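Putative regulatory protein SCO4313 (Streptomyces coelicolor, PDB 2OI8) probably acts as a TetR-family transcriptional regulator, binding DNA through an N-terminal helix-turn-helix domain. Local coordinates at residues Ser38-Ala43 against Ala52-Phe57; Val134-Cys139 against His174-Phe179. All blocks are in the same frame, centred on the assembly; numbering follows the deposited sequence.

Contact 1. Residues Ser38-Ala43 against Ala52-Phe57; sequences SLNAIA and ALYRYF
Leu39 reaches across from the start of helix 39-45 and lodges between Leu53, Tyr54 and Phe57. Its CB already touches the tyrosine, 3.7 Å from Tyr54 CE1. CG is placed beside the backbone N, anti to the carbonyl carbon (chi1 -73°). Of the two methyls it carries, CD1 sits over one face of the Tyr54 ring as a CH-pi contact, 3.7 Å from the centroid and 17° off the normal, and the same methyl comes within 3.5 Å of the backbone atom Phe57 O. CD2 meets the other leucine, 3.6 Å from Leu53 CD1. Leu53 divides its own branches in the same way: while CD1 meets Leu39, CD2 packs on Ala43 CA at 3.6 Å and on Ile42 CG2 at 3.8 Å. On the exposed side, at Asn40 and Tyr54, a water links the segments, accepting from Asn40 N and lying 2.9 Å from Tyr54 OH, so the ring that carries Leu39 on its face is also tied at its hydroxyl. Ser38 is the N-cap of helix 39-45, its OG taking a weak bond from Ala41 N. These residues belong to the predicted helix-turn-helix, and the packing joins the two helices of this motif. Around them, Ile42 leans on Gln28 of helix 14-32, Leu39 and Phe57 rest on Leu63 of helix 60-84, and Leu53 touches Met48 in the intervening turn.

Contact 2. Residues Val134-Cys139 against His174-Phe179; sequences VIVDAC and HRALSF
Ile135, Val136 and Cys139 of helix 129-139 pack against Arg175, Ala176 and Phe179 of helix 170-191, a buried, largely apolar helix-helix contact in the C-terminal domain. The local axes come within 8.6 Å, and their N-to-C directions differ by 125°. Ala176 marks the close point: its small CB lets the backbones approach to 5.3 Å between Val136 CA and Ala176 CA, and it is met by two methyls, Ile135 CG2 at 3.6 Å and Val136 CG2 at 3.8 Å. Ile135 serves two partners. While CG2 reaches Ala176, CD1 continues to the Phe179 ring and approaches CE1 at 3.6 Å, the two side chains crossing at about a right angle. Phe179 CG, anti to its backbone N (chi1 171°), and the ring atom CD1 lie near Ile135 CG2, with CD1 3.7 Å from that methyl. The Phe179 side chain also touches Leu89 and Ala93 of helix 89-102. On the other flank Cys139 SG lies beside the aliphatic part of Arg175, near CB, CG and CD, and 3.5 Å from Ala176 N. Ile135 also touches Leu79 of helix 60-84, while Ser178 OG bonds to Glu209 of the second subunit, so helix 170-191 faces both the domain interior and the partner chain. Such obliquely packed helices, with one also contributing to the dimer interface, are characteristic of the all-helical C-terminal domain of TetR-family regulators.

Contact 1 and contact 2 lie on opposite sides of the chain's centre, their own centres about 40 Å apart, and share neither of their helices. Both are mainly buried, but contact 1 has an exposed polar edge with a bridging water, whereas none of the touching residues in contact 2 is fully exposed. Both use branched aliphatic side chains and a ring; in contact 1 a methyl sits over the ring face, while contact 2 closes round a small alanine, with a cysteine sulfur against arginine carbons. Helix 60-84 borders both, touching 38-43 and 52-57 in the probable DNA-binding domain and 134-139 in the C-terminal domain. Of the two, contact 2 alone has the other subunit beside it.

Contact 1. Residues Ser38-Ala43 against Ala52-Phe57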
loop_
_atom_site.group_PDB
_atom_site.type_symbol
_atom_site.label_atom_id
_atom_site.label_comp_id
_atom_site.label_asym_id
_atom_site.label_seq_id
_atom_site.Cartn_x
_atom_site.Cartn_y
_atom_site.Cartn_z
ATOM N N SER A 38 15.831 -12.462 -10.033
ATOM C CA SER A 38 16.343 -13.206 -11.193
ATOM C C SER A 38 16.705 -14.675 -10.945
ATOM O O SER A 38 17.501 -14.991 -10.064
ATOM C CB SER A 38 17.556 -12.485 -11.787
ATOM O OG SER A 38 18.720 -12.730 -11.020
ATOM N N LEU A 39 16.146 -15.556 -11.768
ATOM C CA LEU A 39 16.425 -16.984 -11.713
ATOM C C LEU A 39 17.904 -17.330 -11.841
ATOM O O LEU A 39 18.346 -18.368 -11.342
ATOM C CB LEU A 39 15.628 -17.727 -12.775
ATOM C CG LEU A 39 14.133 -17.859 -12.511
ATOM C CD1 LEU A 39 13.446 -18.437 -13.723
ATOM C CD2 LEU A 39 13.898 -18.759 -11.327
ATOM N N ASN A 40 18.667 -16.462 -12.492
ATOM C CA ASN A 40 20.100 -16.678 -12.632
ATOM C C ASN A 40 20.909 -16.504 -11.365
ATOM O O ASN A 40 21.890 -17.225 -11.157
ATOM C CB ASN A 40 20.670 -15.777 -13.699
ATOM C CG ASN A 40 20.716 -16.439 -15.043
ATOM O OD1 ASN A 40 21.142 -15.827 -16.018
ATOM N ND2 ASN A 40 20.291 -17.702 -15.113
ATOM N N ALA A 41 20.517 -15.535 -10.541
ATOM C CA ALA A 41 21.156 -15.321 -9.256
ATOM C C ALA A 41 20.836 -16.487 -8.315
ATOM O O ALA A 41 21.706 -16.958 -7.577
ATOM C CB ALA A 41 20.712 -14.011 -8.656
ATOM N N ILE A 42 19.583 -16.942 -8.358
ATOM C CA ILE A 42 19.150 -18.159 -7.674
ATOM C C ILE A 42 20.023 -19.342 -8.091
ATOM O O ILE A 42 20.633 -19.992 -7.245
ATOM C CB ILE A 42 17.669 -18.483 -7.983
ATOM C CG1 ILE A 42 16.778 -17.216 -7.888
ATOM C CG2 ILE A 42 17.181 -19.626 -7.107
ATOM C CD1 ILE A 42 15.709 -17.226 -6.823
ATOM N N ALA A 43 20.098 -19.609 -9.394
ATOM C CA ALA A 43 20.871 -20.736 -9.909
ATOM C C ALA A 43 22.306 -20.683 -9.386
ATOM O O ALA A 43 22.799 -21.656 -8.803
ATOM C CB ALA A 43 20.840 -20.782 -11.441
ATOM N N ALA A 52 18.773 -25.542 -15.522
ATOM C CA ALA A 52 18.144 -26.452 -14.540
ATOM C C ALA A 52 17.058 -25.761 -13.704
ATOM O O ALA A 52 15.981 -26.325 -13.474
ATOM C CB ALA A 52 19.203 -27.089 -13.635
ATOM N N LEU A 53 17.354 -24.529 -13.288
ATOM C CA LEU A 53 16.426 -23.688 -12.550
ATOM C C LEU A 53 15.194 -23.384 -13.396
ATOM O O LEU A 53 14.091 -23.282 -12.860
ATOM C CB LEU A 53 17.118 -22.394 -12.130
ATOM C CG LEU A 53 16.866 -21.770 -10.750
ATOM C CD1 LEU A 53 15.415 -21.855 -10.329
ATOM C CD2 LEU A 53 17.733 -22.387 -9.674
ATOM N N TYR A 54 15.369 -23.267 -14.713
ATOM C CA TYR A 54 14.220 -23.083 -15.620
ATOM C C TYR A 54 13.387 -24.352 -15.827
ATOM O O TYR A 54 12.219 -24.272 -16.203
ATOM C CB TYR A 54 14.648 -22.468 -16.963
ATOM C CG TYR A 54 14.968 -20.996 -16.849
ATOM C CD1 TYR A 54 16.118 -20.572 -16.176
ATOM C CD2 TYR A 54 14.113 -20.017 -17.399
ATOM C CE1 TYR A 54 16.422 -19.227 -16.051
ATOM C CE2 TYR A 54 14.410 -18.655 -17.279
ATOM C CZ TYR A 54 15.574 -18.276 -16.600
ATOM O OH TYR A 54 15.911 -16.953 -16.438
ATOM N N ARG A 55 13.976 -25.518 -15.568
ATOM C CA ARG A 55 13.206 -26.759 -15.550
ATOM C C ARG A 55 12.324 -26.879 -14.281
ATOM O O ARG A 55 11.527 -27.807 -14.169
ATOM C CB ARG A 55 14.125 -28.006 -15.765
ATOM N N TYR A 56 12.466 -25.922 -13.355
ATOM C CA TYR A 56 11.532 -25.723 -12.228
ATOM C C TYR A 56 10.556 -24.545 -12.372
ATOM O O TYR A 56 9.435 -24.604 -11.877
ATOM C CB TYR A 56 12.281 -25.529 -10.913
ATOM C CG TYR A 56 12.882 -26.795 -10.357
ATOM C CD1 TYR A 56 12.115 -27.684 -9.619
ATOM C CD2 TYR A 56 14.223 -27.069 -10.539
ATOM C CE1 TYR A 56 12.677 -28.857 -9.098
ATOM C CE2 TYR A 56 14.794 -28.199 -10.035
ATOM C CZ TYR A 56 14.022 -29.105 -9.327
ATOM O OH TYR A 56 14.612 -30.229 -8.838
ATOM N N PHE A 57 11.008 -23.457 -12.985
ATOM C CA PHE A 57 10.148 -22.307 -13.275
ATOM C C PHE A 57 10.535 -21.776 -14.631
ATOM O O PHE A 57 11.639 -21.255 -14.809
ATOM C CB PHE A 57 10.300 -21.214 -12.218
ATOM C CG PHE A 57 9.732 -21.598 -10.883
ATOM C CD1 PHE A 57 8.338 -21.618 -10.681
ATOM C CD2 PHE A 57 10.583 -21.970 -9.822
ATOM C CE1 PHE A 57 7.795 -22.001 -9.425
ATOM C CE2 PHE A 57 10.055 -22.337 -8.568
ATOM C CZ PHE A 57 8.647 -22.352 -8.374
HETATM O O HOH W 1 17.582 -15.198 -14.782
#

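Contact 2. Residues Val134-Cys139 against His174-Phe179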
loop_
_atom_site.group_PDB
_atom_site.type_symbol
_atom_site.label_atom_id
_atom_site.label_comp_id
_atom_site.label_asym_id
_atom_site.label_seq_id
_atom_site.Cartn_x
_atom_site.Cartn_y
_atom_site.Cartn_z
ATOM N N VAL A 134 -14.865 -15.266 3.168
ATOM C CA VAL A 134 -14.931 -15.394 4.622
ATOM C C VAL A 134 -15.445 -14.114 5.262
ATOM O O VAL A 134 -16.335 -14.165 6.099
ATOM C CB VAL A 134 -13.563 -15.771 5.250
ATOM C CG1 VAL A 134 -13.683 -15.907 6.756
ATOM C CG2 VAL A 134 -13.027 -17.067 4.660
ATOM N N ILE A 135 -14.893 -12.973 4.863
ATOM C CA ILE A 135 -15.319 -11.674 5.404
ATOM C C ILE A 135 -16.809 -11.443 5.164
ATOM O O ILE A 135 -17.554 -11.003 6.058
ATOM C CB ILE A 135 -14.543 -10.470 4.763
ATOM C CG1 ILE A 135 -13.023 -10.647 4.856
ATOM C CG2 ILE A 135 -15.018 -9.131 5.346
ATOM C CD1 ILE A 135 -12.531 -11.054 6.231
ATOM N N VAL A 136 -17.221 -11.716 3.930
ATOM C CA VAL A 136 -18.616 -11.601 3.551
ATOM C C VAL A 136 -19.432 -12.463 4.507
ATOM O O VAL A 136 -20.398 -11.974 5.116
ATOM C CB VAL A 136 -18.850 -12.015 2.080
ATOM C CG1 VAL A 136 -20.328 -12.045 1.770
ATOM C CG2 VAL A 136 -18.125 -11.056 1.129
ATOM N N ASP A 137 -19.011 -13.724 4.663
ATOM C CA ASP A 137 -19.665 -14.654 5.579
ATOM C C ASP A 137 -19.972 -13.968 6.900
ATOM O O ASP A 137 -21.133 -13.901 7.302
ATOM C CB ASP A 137 -18.816 -15.912 5.803
ATOM C CG ASP A 137 -18.807 -16.843 4.602
ATOM O OD1 ASP A 137 -19.537 -16.586 3.614
ATOM O OD2 ASP A 137 -18.053 -17.842 4.645
ATOM N N ALA A 138 -18.940 -13.415 7.542
ATOM C CA ALA A 138 -19.112 -12.730 8.827
ATOM C C ALA A 138 -20.113 -11.569 8.756
ATOM O O ALA A 138 -21.037 -11.493 9.585
ATOM C CB ALA A 138 -17.782 -12.276 9.397
ATOM N N CYS A 139 -19.967 -10.707 7.748
ATOM C CA CYS A 139 -20.849 -9.540 7.592
ATOM C C CYS A 139 -22.348 -9.859 7.468
ATOM O O CYS A 139 -23.167 -8.938 7.435
ATOM C CB CYS A 139 -20.386 -8.656 6.436
ATOM S SG CYS A 139 -18.845 -7.759 6.782
ATOM N N HIS A 174 -21.021 -4.506 1.053
ATOM C CA HIS A 174 -20.510 -3.163 1.298
ATOM C C HIS A 174 -19.677 -3.127 2.588
ATOM O O HIS A 174 -18.533 -2.637 2.601
ATOM C CB HIS A 174 -21.676 -2.186 1.394
ATOM C CG HIS A 174 -21.260 -0.759 1.577
ATOM N ND1 HIS A 174 -19.959 -0.387 1.845
ATOM C CD2 HIS A 174 -21.984 0.385 1.578
ATOM C CE1 HIS A 174 -19.898 0.925 1.991
ATOM N NE2 HIS A 174 -21.115 1.414 1.836
ATOM N N ARG A 175 -20.246 -3.659 3.665
ATOM C CA ARG A 175 -19.504 -3.791 4.905
ATOM C C ARG A 175 -18.195 -4.578 4.724
ATOM O O ARG A 175 -17.149 -4.151 5.206
ATOM C CB ARG A 175 -20.372 -4.437 5.968
ATOM C CG ARG A 175 -19.651 -4.622 7.277
ATOM C CD ARG A 175 -20.606 -5.142 8.303
ATOM N NE ARG A 175 -21.631 -4.148 8.578
ATOM C CZ ARG A 175 -22.082 -3.898 9.797
ATOM N NH1 ARG A 175 -21.583 -4.580 10.829
ATOM N NH2 ARG A 175 -23.012 -2.971 9.991
ATOM N N ALA A 176 -18.245 -5.717 4.030
ATOM C CA ALA A 176 -17.028 -6.516 3.761
ATOM C C ALA A 176 -15.915 -5.731 3.043
ATOM O O ALA A 176 -14.740 -5.787 3.415
ATOM C CB ALA A 176 -17.379 -7.779 2.981
ATOM N N LEU A 177 -16.291 -5.010 1.996
ATOM C CA LEU A 177 -15.360 -4.161 1.254
ATOM C C LEU A 177 -14.764 -3.066 2.150
ATOM O O LEU A 177 -13.585 -2.809 2.075
ATOM C CB LEU A 177 -16.066 -3.563 0.027
ATOM C CG LEU A 177 -16.530 -4.568 -1.036
ATOM C CD1 LEU A 177 -17.332 -3.880 -2.091
ATOM C CD2 LEU A 177 -15.346 -5.268 -1.667
ATOM N N SER A 178 -15.586 -2.466 3.013
ATOM C CA SER A 178 -15.152 -1.467 4.010
ATOM C C SER A 178 -14.184 -1.992 5.067
ATOM O O SER A 178 -13.257 -1.289 5.484
ATOM C CB SER A 178 -16.356 -0.860 4.725
ATOM O OG SER A 178 -16.892 0.209 3.977
ATOM N N PHE A 179 -14.429 -3.208 5.523
ATOM C CA PHE A 179 -13.522 -3.890 6.432
ATOM C C PHE A 179 -12.166 -4.063 5.726
ATOM O O PHE A 179 -11.113 -3.709 6.251
ATOM C CB PHE A 179 -14.188 -5.224 6.814
ATOM C CG PHE A 179 -13.323 -6.180 7.589
ATOM C CD1 PHE A 179 -12.403 -6.994 6.939
ATOM C CD2 PHE A 179 -13.495 -6.328 8.964
ATOM C CE1 PHE A 179 -11.632 -7.890 7.645
ATOM C CE2 PHE A 179 -12.729 -7.237 9.680
ATOM C CZ PHE A 179 -11.800 -8.020 9.019
#